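GH127 beta-L-arabinofuranoside (Geobacillus stearothermophilus, PDB 4QK0) is a GH127 beta-L-arabinofuranosidase that probably releases L-arabinose by hydrolysing beta-L-arabinofuranosidic bonds. Local coordinates at residues T461-D466 with L528-P533; L18-W23 with L440-D445. All blocks are in the same frame, centred on the assembly; numbering follows the deposited sequence.

Contact 1: residues T461-D466 with L528-P533; sequences TNYPWD and LYFPMP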
ATOM      1  N   THR A 461      18.733 -33.605  20.828  1.00 33.68           N
ATOM      2  CA  THR A 461      17.813 -33.522  19.683  1.00 37.85           C
ATOM      3  C   THR A 461      18.449 -32.679  18.593  1.00 34.31           C
ATOM      4  O   THR A 461      19.230 -31.769  18.911  1.00 31.78           O
ATOM      5  CB  THR A 461      16.466 -32.869  20.073  1.00 33.35           C
ATOM      6  OG1 THR A 461      15.560 -32.929  18.960  1.00 40.23           O
ATOM      7  CG2 THR A 461      16.659 -31.463  20.554  1.00 32.10           C
ATOM      8  N   ASN A 462      18.142 -33.006  17.342  1.00 36.67           N
ATOM      9  CA  ASN A 462      18.537 -32.151  16.192  1.00 39.65           C
ATOM     10  C   ASN A 462      17.408 -31.209  15.748  1.00 39.88           C
ATOM     11  O   ASN A 462      17.488 -30.618  14.685  1.00 37.62           O
ATOM     12  CB  ASN A 462      18.970 -32.977  14.976  1.00 41.97           C
ATOM     13  CG  ASN A 462      20.152 -33.893  15.268  1.00 50.52           C
ATOM     14  OD1 ASN A 462      20.161 -35.045  14.826  1.00 57.70           O
ATOM     15  ND2 ASN A 462      21.130 -33.409  16.037  1.00 49.30           N
ATOM     16  N   TYR A 463      16.372 -31.070  16.578  1.00 36.11           N
ATOM     17  CA  TYR A 463      15.344 -30.074  16.383  1.00 29.79           C
ATOM     18  C   TYR A 463      16.036 -28.740  16.174  1.00 30.54           C
ATOM     19  O   TYR A 463      17.011 -28.427  16.870  1.00 34.12           O
ATOM     20  CB  TYR A 463      14.497 -30.042  17.608  1.00 29.37           C
ATOM     21  CG  TYR A 463      13.062 -29.503  17.523  1.00 30.12           C
ATOM     22  CD1 TYR A 463      12.790 -28.152  17.653  1.00 26.21           C
ATOM     23  CD2 TYR A 463      11.986 -30.385  17.531  1.00 26.83           C
ATOM     24  CE1 TYR A 463      11.493 -27.706  17.681  1.00 27.84           C
ATOM     25  CE2 TYR A 463      10.696 -29.929  17.584  1.00 27.38           C
ATOM     26  CZ  TYR A 463      10.450 -28.609  17.657  1.00 25.91           C
ATOM     27  OH  TYR A 463       9.140 -28.174  17.685  1.00 31.27           O
ATOM     28  N   PRO A 464      15.539 -27.926  15.212  1.00 30.44           N
ATOM     29  CA  PRO A 464      14.284 -28.087  14.499  1.00 30.06           C
ATOM     30  C   PRO A 464      14.325 -28.901  13.244  1.00 31.68           C
ATOM     31  O   PRO A 464      13.285 -29.035  12.578  1.00 35.46           O
ATOM     32  CB  PRO A 464      13.920 -26.652  14.157  1.00 33.18           C
ATOM     33  CG  PRO A 464      15.226 -26.016  13.924  1.00 31.10           C
ATOM     34  CD  PRO A 464      16.161 -26.638  14.925  1.00 28.49           C
ATOM     35  N   TRP A 465      15.478 -29.476  12.907  1.00 32.71           N
ATOM     36  CA  TRP A 465      15.622 -30.219  11.619  1.00 30.74           C
ATOM     37  C   TRP A 465      15.034 -31.598  11.677  1.00 33.90           C
ATOM     38  O   TRP A 465      14.774 -32.206  10.635  1.00 34.38           O
ATOM     39  CB  TRP A 465      17.084 -30.275  11.160  1.00 27.80           C
ATOM     40  CG  TRP A 465      17.681 -28.938  11.190  1.00 28.25           C
ATOM     41  CD1 TRP A 465      18.762 -28.549  11.880  1.00 27.62           C
ATOM     42  CD2 TRP A 465      17.205 -27.790  10.495  1.00 26.90           C
ATOM     43  NE1 TRP A 465      18.977 -27.217  11.701  1.00 30.41           N
ATOM     44  CE2 TRP A 465      18.043 -26.729  10.839  1.00 27.69           C
ATOM     45  CE3 TRP A 465      16.148 -27.567   9.614  1.00 27.30           C
ATOM     46  CZ2 TRP A 465      17.883 -25.448  10.333  1.00 29.01           C
ATOM     47  CZ3 TRP A 465      15.956 -26.263   9.113  1.00 26.38           C
ATOM     48  CH2 TRP A 465      16.818 -25.228   9.487  1.00 28.75           C
ATOM     49  N   ASP A 466      14.815 -32.095  12.891  1.00 34.89           N
ATOM     50  CA  ASP A 466      14.305 -33.443  13.088  1.00 35.43           C
ATOM     51  C   ASP A 466      13.456 -33.482  14.366  1.00 32.52           C
ATOM     52  O   ASP A 466      13.736 -32.739  15.328  1.00 36.28           O
ATOM     53  CB  ASP A 466      15.522 -34.389  13.165  1.00 40.07           C
ATOM     54  CG  ASP A 466      15.158 -35.756  13.609  1.00 48.67           C
ATOM     55  OD1 ASP A 466      14.622 -36.511  12.785  1.00 48.58           O
ATOM     56  OD2 ASP A 466      15.383 -36.052  14.803  1.00 57.74           O
ATOM     57  N   LEU A 528      10.855 -38.854  22.601  1.00 40.93           N
ATOM     58  CA  LEU A 528       9.745 -38.198  21.916  1.00 40.81           C
ATOM     59  C   LEU A 528       9.995 -38.239  20.442  1.00 38.31           C
ATOM     60  O   LEU A 528      11.107 -37.991  20.001  1.00 33.11           O
ATOM     61  CB  LEU A 528       9.644 -36.760  22.324  1.00 41.68           C
ATOM     62  CG  LEU A 528       9.549 -36.424  23.806  1.00 45.07           C
ATOM     63  CD1 LEU A 528       9.523 -34.926  24.018  1.00 48.55           C
ATOM     64  CD2 LEU A 528       8.277 -37.002  24.337  1.00 47.74           C
ATOM     65  N   TYR A 529       8.951 -38.558  19.681  1.00 38.81           N
ATOM     66  CA  TYR A 529       9.031 -38.563  18.226  1.00 37.82           C
ATOM     67  C   TYR A 529       7.872 -37.737  17.664  1.00 36.22           C
ATOM     68  O   TYR A 529       6.695 -38.065  17.881  1.00 26.65           O
ATOM     69  CB  TYR A 529       8.994 -39.977  17.663  1.00 44.68           C
ATOM     70  CG  TYR A 529       8.817 -39.983  16.151  1.00 58.89           C
ATOM     71  CD1 TYR A 529       9.732 -39.317  15.328  1.00 62.19           C
ATOM     72  CD2 TYR A 529       7.723 -40.635  15.545  1.00 62.56           C
ATOM     73  CE1 TYR A 529       9.566 -39.313  13.952  1.00 68.00           C
ATOM     74  CE2 TYR A 529       7.554 -40.631  14.171  1.00 68.47           C
ATOM     75  CZ  TYR A 529       8.479 -39.966  13.384  1.00 71.59           C
ATOM     76  OH  TYR A 529       8.313 -39.932  12.024  1.00 81.92           O
ATOM     77  N   PHE A 530       8.237 -36.618  17.029  1.00 34.01           N
ATOM     78  CA  PHE A 530       7.294 -35.718  16.399  1.00 34.72           C
ATOM     79  C   PHE A 530       7.526 -35.833  14.892  1.00 32.88           C
ATOM     80  O   PHE A 530       8.491 -35.274  14.381  1.00 34.33           O
ATOM     81  CB  PHE A 530       7.543 -34.276  16.838  1.00 33.20           C
ATOM     82  CG  PHE A 530       7.440 -34.058  18.332  1.00 34.67           C
ATOM     83  CD1 PHE A 530       6.267 -34.385  19.033  1.00 34.03           C
ATOM     84  CD2 PHE A 530       8.468 -33.462  19.029  1.00 33.61           C
ATOM     85  CE1 PHE A 530       6.156 -34.168  20.398  1.00 29.61           C
ATOM     86  CE2 PHE A 530       8.364 -33.250  20.401  1.00 34.82           C
ATOM     87  CZ  PHE A 530       7.196 -33.604  21.088  1.00 33.24           C
ATOM     88  N   PRO A 531       6.653 -36.538  14.181  1.00 32.92           N
ATOM     89  CA  PRO A 531       6.783 -36.517  12.710  1.00 33.30           C
ATOM     90  C   PRO A 531       6.794 -35.100  12.082  1.00 33.53           C
ATOM     91  O   PRO A 531       5.992 -34.244  12.478  1.00 33.36           O
ATOM     92  CB  PRO A 531       5.566 -37.302  12.229  1.00 32.96           C
ATOM     93  CG  PRO A 531       4.963 -37.956  13.431  1.00 33.10           C
ATOM     94  CD  PRO A 531       5.402 -37.171  14.631  1.00 32.45           C
HETATM   95  N   MSE A 532       7.741 -34.856  11.169  1.00 34.23           N
HETATM   96  CA  MSE A 532       7.901 -33.560  10.459  1.00 33.76           C
HETATM   97  C   MSE A 532       7.701 -33.732   8.942  1.00 30.96           C
HETATM   98  O   MSE A 532       8.641 -33.565   8.172  1.00 30.17           O
HETATM   99  CB  MSE A 532       9.314 -32.967  10.700  1.00 30.09           C
HETATM  100  CG  MSE A 532       9.471 -32.422  12.081  1.00 29.66           C
HETATM  101 SE   MSE A 532      11.079 -31.362  12.134  1.00 31.46          SE
HETATM  102  CE  MSE A 532      10.943 -30.759  13.974  1.00 33.04           C
ATOM    103  N   PRO A 533       6.482 -34.062   8.502  1.00 27.67           N
ATOM    104  CA  PRO A 533       6.212 -34.010   7.082  1.00 27.48           C
ATOM    105  C   PRO A 533       6.184 -32.590   6.544  1.00 27.59           C
ATOM    106  O   PRO A 533       6.037 -31.625   7.323  1.00 32.48           O
ATOM    107  CB  PRO A 533       4.782 -34.559   6.983  1.00 26.78           C
ATOM    108  CG  PRO A 533       4.144 -34.193   8.273  1.00 26.58           C
ATOM    109  CD  PRO A 533       5.267 -34.337   9.288  1.00 28.11           C
TER
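Selenomethionine M532 does most of the work here, reaching from near the end of 528-533 into the bend of 461-466. Its CG stands anti to the carbonyl carbon (chi1 -73°), and beyond CG the chain is extended, so that SE and CE are carried straight toward 461-466. Both end atoms come up to the carbonyl oxygen of P464: SE and CE of M532 each lie 3.2 Å from P464 O. The methyl also faces the next carbonyl but one, M532 CE lying 3.7 Å from D466 O, and it touches the Y463 ring at CD2 and CE2, with CE to Y463 CE2 at 3.7 Å. The two side chains cross at about a right angle.

Y463 meets this methyl because its CG is anti to the backbone N (chi1 -157°), which swings the ring in the direction of 528-533. F530 adds a looser apolar touch, its CD2 lying 4.4 Å from Y463 CE2. At the far end of the ring, the Y463 hydroxyl is hydrogen-bonded to E361, so this buried phenol is held at its tip as well as along its side.

The bend itself is fixed from within. T461 OG1 accepts from Y463 N at 3.1 Å, an ST turn. The Y463–P464 peptide is cis, and W465 N donates to N462 O at 2.9 Å. P464 CG sits 4.2 Å above the W465 ring plane, over the ring centre. Backbone bonds of F530 to G467 and of L528 to V469 run alongside. Residues N462 to W465 thus make a type VIa cis-proline turn in the hairpin loop that joins the neighbouring antiparallel strands 453-461 and 468-475 of the GH127 middle domain.

Contact 2: residues L18-W23 with L440-D445; sequences LKDQFW and LYVGSD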
ATOM      1  N   LEU A  18      22.846 -24.430  27.451  1.00 42.43           N
ATOM      2  CA  LEU A  18      22.591 -24.806  26.072  1.00 46.75           C
ATOM      3  C   LEU A  18      23.613 -25.806  25.578  1.00 47.10           C
ATOM      4  O   LEU A  18      24.773 -25.615  25.800  1.00 52.69           O
ATOM      5  CB  LEU A  18      22.735 -23.607  25.206  1.00 45.88           C
ATOM      6  CG  LEU A  18      21.488 -22.919  24.745  1.00 51.32           C
ATOM      7  CD1 LEU A  18      22.017 -21.896  23.777  1.00 57.89           C
ATOM      8  CD2 LEU A  18      20.535 -23.834  24.007  1.00 51.41           C
ATOM      9  N   LYS A  19      23.187 -26.852  24.895  1.00 44.53           N
ATOM     10  CA  LYS A  19      24.119 -27.798  24.320  1.00 43.91           C
ATOM     11  C   LYS A  19      23.640 -28.139  22.915  1.00 42.16           C
ATOM     12  O   LYS A  19      23.448 -29.284  22.583  1.00 40.17           O
ATOM     13  CB  LYS A  19      24.152 -29.123  25.134  1.00 48.89           C
ATOM     14  CG  LYS A  19      24.699 -29.181  26.556  1.00 57.25           C
ATOM     15  CD  LYS A  19      24.782 -30.687  27.074  1.00 65.51           C
ATOM     16  CE  LYS A  19      23.489 -31.591  27.164  1.00 70.40           C
ATOM     17  NZ  LYS A  19      22.816 -32.028  25.886  1.00 65.07           N
ATOM     18  N   ASP A  20      23.363 -27.158  22.082  1.00 44.27           N
ATOM     19  CA  ASP A  20      22.787 -27.499  20.785  1.00 44.17           C
ATOM     20  C   ASP A  20      23.680 -26.941  19.688  1.00 41.71           C
ATOM     21  O   ASP A  20      24.791 -26.548  19.958  1.00 44.74           O
ATOM     22  CB  ASP A  20      21.336 -27.010  20.689  1.00 44.08           C
ATOM     23  CG  ASP A  20      21.237 -25.588  20.256  1.00 43.59           C
ATOM     24  OD1 ASP A  20      22.214 -24.823  20.525  1.00 40.69           O
ATOM     25  OD2 ASP A  20      20.193 -25.252  19.626  1.00 44.33           O
ATOM     26  N   GLN A  21      23.214 -26.974  18.458  1.00 43.82           N
ATOM     27  CA  GLN A  21      23.933 -26.343  17.355  1.00 45.52           C
ATOM     28  C   GLN A  21      23.241 -25.048  16.980  1.00 41.20           C
ATOM     29  O   GLN A  21      23.866 -23.999  16.870  1.00 38.80           O
ATOM     30  CB  GLN A  21      23.913 -27.248  16.131  1.00 52.19           C
ATOM     31  CG  GLN A  21      24.755 -28.507  16.248  1.00 60.91           C
ATOM     32  CD  GLN A  21      26.197 -28.196  16.601  1.00 66.43           C
ATOM     33  OE1 GLN A  21      26.549 -28.218  17.772  1.00 75.69           O
ATOM     34  NE2 GLN A  21      27.029 -27.883  15.603  1.00 70.33           N
ATOM     35  N   PHE A  22      21.930 -25.129  16.833  1.00 35.65           N
ATOM     36  CA  PHE A  22      21.159 -24.042  16.307  1.00 32.98           C
ATOM     37  C   PHE A  22      21.246 -22.765  17.151  1.00 31.89           C
ATOM     38  O   PHE A  22      21.699 -21.730  16.649  1.00 25.63           O
ATOM     39  CB  PHE A  22      19.696 -24.523  16.116  1.00 33.98           C
ATOM     40  CG  PHE A  22      18.848 -23.572  15.348  1.00 32.22           C
ATOM     41  CD1 PHE A  22      18.896 -23.550  13.957  1.00 30.40           C
ATOM     42  CD2 PHE A  22      18.057 -22.645  16.009  1.00 29.12           C
ATOM     43  CE1 PHE A  22      18.117 -22.651  13.251  1.00 29.65           C
ATOM     44  CE2 PHE A  22      17.285 -21.748  15.299  1.00 29.02           C
ATOM     45  CZ  PHE A  22      17.321 -21.745  13.918  1.00 28.65           C
ATOM     46  N   TRP A  23      20.805 -22.802  18.421  1.00 28.60           N
ATOM     47  CA  TRP A  23      20.855 -21.587  19.253  1.00 28.20           C
ATOM     48  C   TRP A  23      22.249 -21.235  19.720  1.00 26.50           C
ATOM     49  O   TRP A  23      22.585 -20.067  19.863  1.00 27.82           O
ATOM     50  CB  TRP A  23      19.899 -21.657  20.423  1.00 28.98           C
ATOM     51  CG  TRP A  23      18.510 -21.671  19.957  1.00 29.55           C
ATOM     52  CD1 TRP A  23      17.659 -22.733  19.946  1.00 28.57           C
ATOM     53  CD2 TRP A  23      17.803 -20.586  19.373  1.00 26.46           C
ATOM     54  NE1 TRP A  23      16.472 -22.381  19.409  1.00 27.35           N
ATOM     55  CE2 TRP A  23      16.515 -21.056  19.067  1.00 25.41           C
ATOM     56  CE3 TRP A  23      18.133 -19.270  19.091  1.00 25.43           C
ATOM     57  CZ2 TRP A  23      15.548 -20.260  18.460  1.00 27.78           C
ATOM     58  CZ3 TRP A  23      17.164 -18.456  18.493  1.00 29.10           C
ATOM     59  CH2 TRP A  23      15.892 -18.957  18.175  1.00 25.85           C
ATOM     60  N   LEU A 440      10.283 -25.774  24.881  1.00 28.00           N
ATOM     61  CA  LEU A 440      11.041 -25.811  23.609  1.00 26.80           C
ATOM     62  C   LEU A 440      11.966 -27.022  23.549  1.00 29.61           C
ATOM     63  O   LEU A 440      12.457 -27.535  24.595  1.00 26.30           O
ATOM     64  CB  LEU A 440      11.879 -24.559  23.488  1.00 26.06           C
ATOM     65  CG  LEU A 440      11.133 -23.201  23.609  1.00 24.96           C
ATOM     66  CD1 LEU A 440      12.062 -22.021  23.524  1.00 22.13           C
ATOM     67  CD2 LEU A 440      10.090 -23.063  22.548  1.00 24.40           C
ATOM     68  N   TYR A 441      12.111 -27.534  22.337  1.00 25.14           N
ATOM     69  CA  TYR A 441      12.913 -28.697  22.097  1.00 27.88           C
ATOM     70  C   TYR A 441      14.268 -28.236  21.515  1.00 30.00           C
ATOM     71  O   TYR A 441      14.406 -27.894  20.370  1.00 31.35           O
ATOM     72  CB  TYR A 441      12.166 -29.697  21.232  1.00 28.40           C
ATOM     73  CG  TYR A 441      10.991 -30.231  22.004  1.00 27.62           C
ATOM     74  CD1 TYR A 441      11.183 -31.028  23.111  1.00 29.55           C
ATOM     75  CD2 TYR A 441       9.693 -29.879  21.683  1.00 29.91           C
ATOM     76  CE1 TYR A 441      10.107 -31.481  23.868  1.00 32.01           C
ATOM     77  CE2 TYR A 441       8.611 -30.318  22.444  1.00 32.69           C
ATOM     78  CZ  TYR A 441       8.841 -31.149  23.531  1.00 31.54           C
ATOM     79  OH  TYR A 441       7.798 -31.570  24.304  1.00 31.18           O
ATOM     80  N   VAL A 442      15.225 -28.170  22.415  1.00 30.72           N
ATOM     81  CA  VAL A 442      16.501 -27.522  22.210  1.00 34.11           C
ATOM     82  C   VAL A 442      17.482 -28.352  23.003  1.00 32.63           C
ATOM     83  O   VAL A 442      17.257 -28.575  24.194  1.00 31.40           O
ATOM     84  CB  VAL A 442      16.533 -26.108  22.820  1.00 34.72           C
ATOM     85  CG1 VAL A 442      17.913 -25.500  22.636  1.00 34.99           C
ATOM     86  CG2 VAL A 442      15.489 -25.212  22.183  1.00 34.98           C
ATOM     87  N   GLY A 443      18.527 -28.815  22.337  1.00 33.07           N
ATOM     88  CA  GLY A 443      19.630 -29.513  22.977  1.00 34.91           C
ATOM     89  C   GLY A 443      20.126 -28.689  24.157  1.00 38.63           C
ATOM     90  O   GLY A 443      20.537 -27.558  23.989  1.00 35.64           O
ATOM     91  N   SER A 444      20.014 -29.239  25.362  1.00 38.81           N
ATOM     92  CA  SER A 444      20.279 -28.485  26.588  1.00 34.68           C
ATOM     93  C   SER A 444      20.209 -29.361  27.833  1.00 32.78           C
ATOM     94  O   SER A 444      19.761 -30.507  27.783  1.00 32.21           O
ATOM     95  CB  SER A 444      19.232 -27.416  26.761  1.00 34.04           C
ATOM     96  OG  SER A 444      17.935 -28.004  26.811  1.00 34.64           O
ATOM     97  N   ASP A 445      20.657 -28.802  28.946  1.00 35.40           N
ATOM     98  CA  ASP A 445      20.366 -29.400  30.226  1.00 38.89           C
ATOM     99  C   ASP A 445      20.034 -28.399  31.300  1.00 37.07           C
ATOM    100  O   ASP A 445      20.327 -27.194  31.213  1.00 36.04           O
ATOM    101  CB  ASP A 445      21.429 -30.397  30.663  1.00 44.82           C
ATOM    102  CG  ASP A 445      22.795 -29.817  30.672  1.00 48.92           C
ATOM    103  OD1 ASP A 445      22.981 -28.835  31.407  1.00 66.00           O
ATOM    104  OD2 ASP A 445      23.658 -30.344  29.953  1.00 54.83           O
TER
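D20 holds its carboxylate in the crowded position, CG between the backbone N and the carbonyl carbon (chi1 85°), while W23 has CG beside its own N, anti to the carbonyl carbon. V442 turns CG1 anti to N and CG2 anti to C, and this fork of two methyls meets the partners from 18-23. V442 CG1 lies 3.9 Å from W23 CD1; CG2 stays near the pyrrole side of the indole, whose NE1 is hydrogen-bonded to Y365. L18, with an unusual chi1 of -101°, pushes CD2 to 3.4 Å from V442 CG1, tighter than a normal carbon contact and probably a slightly strained spot.

The D20 carboxylate serves the first turn of helix 22-42. Its OD2 takes W23 N at 2.8 Å on the syn lone pair, a helix-capping bond, and OD1 accepts from K24 N. With both oxygens tied to backbone N-H groups at a helix start, D20 is probably kept ionised.

Strand 15-18 is the edge of the middle domain's antiparallel sheet, though it comes from the N-terminal end of the chain. L18 and S444 form a non-hydrogen-bonded pair there, and just beyond it K19 N donates to G443 O at 2.9 Å, nearly straight at 160° but from above the carbonyl plane. G443 has no CB, which leaves room for K19 O and the CB of D20 to lie against it. S444 OG donates to V442 O and is also bonded to Y429 OH.

On the outer side, where K19 is exposed, its bent chain crosses D445 at about a right angle. K19 CE sits 3.1 Å from D445 OD2, yet NZ is 4.5 Å from that oxygen, too far for a salt bridge, and NZ is hydrogen-bonded elsewhere; D445 OD1 accepts from N17 ND2.

In the fold
Contacts 1 and 2 lie with their centres 13 Å apart and both reach the seven-stranded antiparallel sheet: contact 2 at its edge strand 15-18, contact 1 near strands 468-475 and 524-529. Y441 of contact 2 carries the join to contact 1. Its backbone O is 3.2 Å from Y463 CD1, and its ring meets F530, CE2 of Y441 lying 3.6 Å from CE2 of F530. T461 CG2 also packs 3.7 Å from G443 N. F22 also touches W465. Each contact further reaches helix 354-365 of the catalytic domain, through Y463 to E361 in one case and W23 to Y365 in the other, so together they join that domain to the middle one.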